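Local atomic coordinates of putative oxidoreductase (Bacteroides fragilis NCTC 9343, PDB entry 3EOF), a protein that binds flavin mononucleotide and is probably an oxidoreductase of the nitroreductase family, its exact reaction and substrate not being established. Residues 116-121 and 128-133; 165-170 and 201-206. One frame throughout, in Å; residues are numbered along the deposited sequence.

Contact 1. Residues 116-121 and 128-133; sequences TFCTLA and ICYLGT. With FMN (flavin mononucleotide), chain C.
Cys118 is the bump of helix 116-121, and its SG settles into the hollow between the side chains of Ile128 and Tyr130 of residues 128-133. The tyrosine wall is formed by the phenol end of the ring: SG lies 3.7 Å from Tyr130 CZ and 4.2 Å from the ring centroid, 35° off the normal, an oblique sulfur-aromatic contact. The isoleucine wall is made by CG1 and CD1, the latter 3.8 Å from Cys118 SG. With chi1 at 68°, Ile128 sends its two branches to different helix residues, because CG2 turns instead to Ala121, one helical turn further on, and meets its CB at 3.8 Å. Helix and strand run nearly antiparallel, 157° between directions, with their axes 9.5 Å apart at closest approach. This is the layer packing of the nitroreductase fold, helix 100-123 lying on the edge strand of the four-stranded sheet within this chain.

Further along, residues 130-132 face the flavin. Gly132 N gives a hydrogen bond to FMN O4 (3.1 Å) and a weak one to FMN N5, while Tyr130 CB rests against the dimethylbenzene part of the isoalloxazine; Thr11, Arg13 and Gln65 are among the flavin's further partners. No hydrogen bond links residues 116-121 to 128-133, but the Tyr130 hydroxyl is hydrogen-bonded to Gln115 OE1, just ahead on the same helix. The packing is thus mostly apolar, one sulfur against aliphatic carbons and a phenol end held by Gln115.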
# COMPACT_ATOMS: atom_id res chain seq x y z
N THR A 116 8.30 -0.44 -2.09
CA THR A 116 9.66 -0.95 -1.82
C THR A 116 10.44 -0.71 -3.10
O THR A 116 11.53 -0.17 -3.07
CB THR A 116 9.70 -2.43 -1.36
OG1 THR A 116 8.87 -2.59 -0.20
CG2 THR A 116 11.11 -2.83 -1.00
N PHE A 117 9.85 -1.05 -4.23
CA PHE A 117 10.48 -0.80 -5.52
C PHE A 117 10.83 0.67 -5.71
O PHE A 117 11.97 0.97 -6.03
CB PHE A 117 9.59 -1.24 -6.69
CG PHE A 117 10.10 -0.78 -8.01
CD1 PHE A 117 11.13 -1.46 -8.64
CD2 PHE A 117 9.58 0.37 -8.60
CE1 PHE A 117 11.65 -0.97 -9.84
CE2 PHE A 117 10.10 0.86 -9.78
CZ PHE A 117 11.12 0.19 -10.41
N CYS A 118 9.84 1.56 -5.55
CA CYS A 118 10.07 3.02 -5.72
C CYS A 118 11.24 3.53 -4.87
O CYS A 118 12.03 4.32 -5.33
CB CYS A 118 8.83 3.81 -5.44
SG CYS A 118 7.63 3.60 -6.75
N THR A 119 11.31 3.08 -3.63
CA THR A 119 12.41 3.42 -2.73
C THR A 119 13.77 2.90 -3.19
O THR A 119 14.81 3.58 -3.07
CB THR A 119 12.09 2.85 -1.35
OG1 THR A 119 10.82 3.37 -0.92
CG2 THR A 119 13.14 3.19 -0.36
N LEU A 120 13.78 1.68 -3.68
CA LEU A 120 14.99 1.06 -4.20
C LEU A 120 15.40 1.74 -5.50
O LEU A 120 16.57 1.99 -5.72
CB LEU A 120 14.80 -0.44 -4.39
CG LEU A 120 14.74 -1.26 -3.09
CD1 LEU A 120 14.28 -2.66 -3.41
CD2 LEU A 120 16.05 -1.31 -2.34
N ALA A 121 14.43 2.04 -6.35
CA ALA A 121 14.65 2.71 -7.61
C ALA A 121 15.27 4.08 -7.36
O ALA A 121 16.30 4.43 -7.92
CB ALA A 121 13.31 2.81 -8.39
N ILE A 128 10.76 8.27 -10.07
CA ILE A 128 9.51 7.58 -10.24
C ILE A 128 8.35 8.58 -10.05
O ILE A 128 8.49 9.66 -9.51
CB ILE A 128 9.39 6.40 -9.21
CG1 ILE A 128 9.25 6.92 -7.77
CG2 ILE A 128 10.62 5.40 -9.30
CD1 ILE A 128 7.85 7.34 -7.32
N CYS A 129 7.18 8.14 -10.50
CA CYS A 129 5.94 8.87 -10.36
C CYS A 129 4.84 7.84 -10.36
O CYS A 129 4.79 6.96 -11.22
CB CYS A 129 5.72 9.84 -11.51
SG CYS A 129 4.25 10.83 -11.30
N TYR A 130 3.96 7.90 -9.36
CA TYR A 130 2.83 7.01 -9.32
C TYR A 130 1.76 7.65 -10.17
O TYR A 130 1.69 8.86 -10.23
CB TYR A 130 2.30 6.89 -7.91
CG TYR A 130 3.09 5.97 -6.96
CD1 TYR A 130 2.75 4.64 -6.84
CD2 TYR A 130 4.08 6.45 -6.16
CE1 TYR A 130 3.40 3.80 -5.94
CE2 TYR A 130 4.76 5.60 -5.25
CZ TYR A 130 4.37 4.25 -5.16
OH TYR A 130 4.97 3.33 -4.32
N LEU A 131 0.95 6.83 -10.83
CA LEU A 131 -0.20 7.33 -11.57
C LEU A 131 -1.45 6.79 -10.79
O LEU A 131 -1.69 5.52 -10.64
CB LEU A 131 -0.19 6.91 -13.04
CG LEU A 131 1.12 7.01 -13.84
CD1 LEU A 131 0.98 6.24 -15.15
CD2 LEU A 131 1.59 8.47 -14.07
N GLY A 132 -2.21 7.77 -10.28
CA GLY A 132 -3.45 7.54 -9.53
C GLY A 132 -4.60 7.21 -10.46
O GLY A 132 -5.68 6.72 -10.06
N THR A 133 -4.34 7.46 -11.74
CA THR A 133 -5.31 7.18 -12.79
C THR A 133 -5.61 5.69 -12.97
O THR A 133 -6.59 5.31 -13.64
CB THR A 133 -4.82 7.81 -14.08
OG1 THR A 133 -3.41 7.54 -14.22
CG2 THR A 133 -5.02 9.31 -13.99
N1 FMN C . 1.50 12.49 -9.80
C2 FMN C . 1.03 12.86 -11.07
O2 FMN C . 1.61 13.73 -11.73
N3 FMN C . -0.13 12.28 -11.60
C4 FMN C . -0.87 11.31 -10.91
O4 FMN C . -1.64 10.52 -11.57
C4A FMN C . -0.38 10.96 -9.61
N5 FMN C . -1.06 10.01 -8.86
C5A FMN C . -0.61 9.60 -7.61
C6 FMN C . -1.35 8.62 -6.94
C7 FMN C . -0.97 8.17 -5.69
C7M FMN C . -1.83 7.14 -5.02
C8 FMN C . 0.17 8.71 -5.09
C8M FMN C . 0.70 8.04 -3.86
C9 FMN C . 0.93 9.69 -5.76
C9A FMN C . 0.56 10.17 -7.05
N10 FMN C . 1.25 11.16 -7.78
C10 FMN C . 0.79 11.54 -9.05
C1' FMN C . 2.47 11.89 -7.22
C2' FMN C . 1.99 12.90 -6.18
O2' FMN C . 1.33 13.97 -6.87
C3' FMN C . 3.12 13.35 -5.28
O3' FMN C . 3.63 12.29 -4.45
C4' FMN C . 2.72 14.52 -4.37
O4' FMN C . 2.52 15.70 -5.13
C5' FMN C . 3.84 14.84 -3.43
O5' FMN C . 4.98 15.03 -4.28
P FMN C . 6.40 14.29 -3.98
O1P FMN C . 6.26 12.75 -4.12
O2P FMN C . 6.80 14.61 -2.56
O3P FMN C . 7.39 14.96 -4.94

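Contact 2. Residues 165-170 and 201-206; sequences SPKQVD and LPENKL. With FMN (flavin mononucleotide), chain C.
The loop that follows strand 151-160 in this nitroreductase-family protein meets the first turn of helix 202-209 at the protein surface, through a long salt bridge, a methyl-carboxylate van der Waals contact and bound water. Leu201 occupies the N-cap position, and its side chain carries the van der Waals part: CD1 lies 3.5 Å from Asp170 OD1 and 3.7 Å from Asp170 CB, so the methyl sits against the carboxylate and its stem. Asp170 takes the chi1 of 68° that sets CG between its backbone N and carbonyl carbon, and this turns the carboxylate against the Leu201 CD1 methyl. Water 2 donates to Asp170 OD1 and to Glu203 OE1, and so bridges two carboxylates whose nearest oxygens, Asp170 OD1 and Glu203 OE1, are 5.3 Å apart, which may ease their repulsion. Water 1 accepts from Asn204 ND2; its separation from Asp170 OD1 is unusually short, so that half of the bridge is doubtful. The carboxylate and amide planes of Asp170 and Asn204 stand 78° apart.

Outside partners complete the polar network: Lys198 forms a salt bridge with Asp170 OD2, and its carbonyl accepts from Asn204 ND2. Within the loop, Val169 CG2 touches FMN O5' at 3.5 Å, and the Val169 carbonyl accepts from Arg34 of the second subunit. Lys167, extended until a bend at chi3, crosses Glu203 at about a right angle. Glu203 in turn is folded at chi2, 85°, and its OE2 stands 3.5 Å from Lys167 NZ, the salt bridge, which as a hydrogen bond is weak.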
# COMPACT_ATOMS: atom_id res chain seq x y z
N SER A 165 15.03 18.52 -11.95
CA SER A 165 15.47 18.68 -10.57
C SER A 165 14.47 19.63 -9.95
O SER A 165 14.77 20.79 -9.76
CB SER A 165 16.87 19.26 -10.52
OG SER A 165 17.77 18.41 -11.20
N PRO A 166 13.26 19.13 -9.67
CA PRO A 166 12.21 19.95 -9.14
C PRO A 166 12.42 20.30 -7.66
O PRO A 166 13.25 19.68 -6.97
CB PRO A 166 10.99 19.08 -9.34
CG PRO A 166 11.48 17.76 -9.31
CD PRO A 166 12.81 17.74 -9.85
N LYS A 167 11.72 21.34 -7.24
CA LYS A 167 11.77 21.78 -5.87
C LYS A 167 10.96 20.68 -5.16
O LYS A 167 10.05 20.08 -5.75
CB LYS A 167 11.13 23.18 -5.71
CG LYS A 167 11.56 23.94 -4.44
CD LYS A 167 10.80 25.29 -4.12
CE LYS A 167 9.55 25.08 -3.24
NZ LYS A 167 9.04 26.36 -2.61
N GLN A 168 11.34 20.37 -3.93
CA GLN A 168 10.63 19.38 -3.15
C GLN A 168 9.31 19.98 -2.69
O GLN A 168 9.23 21.18 -2.42
CB GLN A 168 11.45 18.98 -1.95
CG GLN A 168 10.99 17.72 -1.30
CD GLN A 168 11.95 17.23 -0.25
OE1 GLN A 168 12.45 18.01 0.55
NE2 GLN A 168 12.20 15.93 -0.23
N VAL A 169 8.25 19.19 -2.67
CA VAL A 169 6.99 19.73 -2.20
C VAL A 169 6.96 19.60 -0.66
O VAL A 169 7.74 18.87 -0.06
CB VAL A 169 5.73 19.10 -2.90
CG1 VAL A 169 6.01 18.82 -4.37
CG2 VAL A 169 5.34 17.89 -2.24
N ASP A 170 6.09 20.36 -0.03
CA ASP A 170 5.99 20.38 1.40
C ASP A 170 5.21 19.17 1.94
O ASP A 170 4.56 18.44 1.20
CB ASP A 170 5.29 21.66 1.85
CG ASP A 170 3.81 21.69 1.44
OD1 ASP A 170 3.51 21.68 0.22
OD2 ASP A 170 2.96 21.70 2.35
N LEU A 201 2.90 29.11 0.58
CA LEU A 201 3.82 28.75 -0.49
C LEU A 201 3.30 29.31 -1.81
O LEU A 201 2.12 29.21 -2.09
CB LEU A 201 4.00 27.22 -0.55
CG LEU A 201 4.61 26.51 0.67
CD1 LEU A 201 4.67 25.01 0.43
CD2 LEU A 201 6.00 27.05 1.08
N PRO A 202 4.18 29.91 -2.62
CA PRO A 202 3.75 30.48 -3.92
C PRO A 202 3.06 29.51 -4.89
O PRO A 202 2.16 29.92 -5.59
CB PRO A 202 5.07 31.02 -4.52
CG PRO A 202 5.97 31.23 -3.34
CD PRO A 202 5.62 30.13 -2.37
N GLU A 203 3.52 28.27 -4.95
CA GLU A 203 2.91 27.22 -5.82
C GLU A 203 1.42 27.06 -5.55
O GLU A 203 0.62 26.89 -6.46
CB GLU A 203 3.52 25.82 -5.54
CG GLU A 203 5.00 25.70 -5.42
CD GLU A 203 5.52 26.00 -4.03
OE1 GLU A 203 5.66 25.08 -3.18
OE2 GLU A 203 5.87 27.17 -3.82
N ASN A 204 1.08 27.05 -4.26
CA ASN A 204 -0.28 26.83 -3.79
C ASN A 204 -1.13 28.04 -4.04
O ASN A 204 -2.26 27.92 -4.44
CB ASN A 204 -0.29 26.37 -2.31
CG ASN A 204 0.18 24.95 -2.16
OD1 ASN A 204 -0.17 24.09 -2.96
ND2 ASN A 204 0.93 24.67 -1.11
N LYS A 205 -0.57 29.22 -3.80
CA LYS A 205 -1.27 30.47 -4.12
C LYS A 205 -1.54 30.49 -5.65
O LYS A 205 -2.60 30.86 -6.09
CB LYS A 205 -0.48 31.68 -3.60
CG LYS A 205 -0.50 31.79 -2.03
CD LYS A 205 0.38 32.93 -1.44
CE LYS A 205 1.88 32.73 -1.82
NZ LYS A 205 2.88 33.73 -1.26
N LEU A 206 -0.58 30.04 -6.44
CA LEU A 206 -0.74 29.99 -7.90
C LEU A 206 -1.80 28.96 -8.27
O LEU A 206 -2.63 29.21 -9.11
CB LEU A 206 0.61 29.69 -8.62
CG LEU A 206 0.54 29.77 -10.15
CD1 LEU A 206 0.12 31.16 -10.59
CD2 LEU A 206 1.83 29.35 -10.83
N1 FMN C . 1.50 12.49 -9.80
C2 FMN C . 1.03 12.86 -11.07
O2 FMN C . 1.61 13.73 -11.73
N3 FMN C . -0.13 12.28 -11.60
C4 FMN C . -0.87 11.31 -10.91
O4 FMN C . -1.64 10.52 -11.57
C4A FMN C . -0.38 10.96 -9.61
N5 FMN C . -1.06 10.01 -8.86
C5A FMN C . -0.61 9.60 -7.61
C6 FMN C . -1.35 8.62 -6.94
C7 FMN C . -0.97 8.17 -5.69
C7M FMN C . -1.83 7.14 -5.02
C8 FMN C . 0.17 8.71 -5.09
C8M FMN C . 0.70 8.04 -3.86
C9 FMN C . 0.93 9.69 -5.76
C9A FMN C . 0.56 10.17 -7.05
N10 FMN C . 1.25 11.16 -7.78
C10 FMN C . 0.79 11.54 -9.05
C1' FMN C . 2.47 11.89 -7.22
C2' FMN C . 1.99 12.90 -6.18
O2' FMN C . 1.33 13.97 -6.87
C3' FMN C . 3.12 13.35 -5.28
O3' FMN C . 3.63 12.29 -4.45
C4' FMN C . 2.72 14.52 -4.37
O4' FMN C . 2.52 15.70 -5.13
C5' FMN C . 3.84 14.84 -3.43
O5' FMN C . 4.98 15.03 -4.28
P FMN C . 6.40 14.29 -3.98
O1P FMN C . 6.26 12.75 -4.12
O2P FMN C . 6.80 14.61 -2.56
O3P FMN C . 7.39 14.96 -4.94
O HOH W 1 1.43 21.86 -0.99
O HOH W 2 4.68 22.48 -2.37

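Contact 1 closes at residue 133 before contact 2 opens at 165, so the two follow in series along the chain. Strand 151-160 runs between them: it neighbours strand 127-131 in the sheet and then leads into the loop of 165-170. Their centres are 20 Å apart and their nearest atoms about 9 Å, so they do not touch directly. Contact 1 is buried, 7 Å from the chain centre; contact 2 lies at the surface, 21 Å out. What they share is FMN, held at its isoalloxazine by 128-133 and approached at its phosphate end by 165-170. Both also reach the second subunit, consistent with a cofactor site built at the dimer interface.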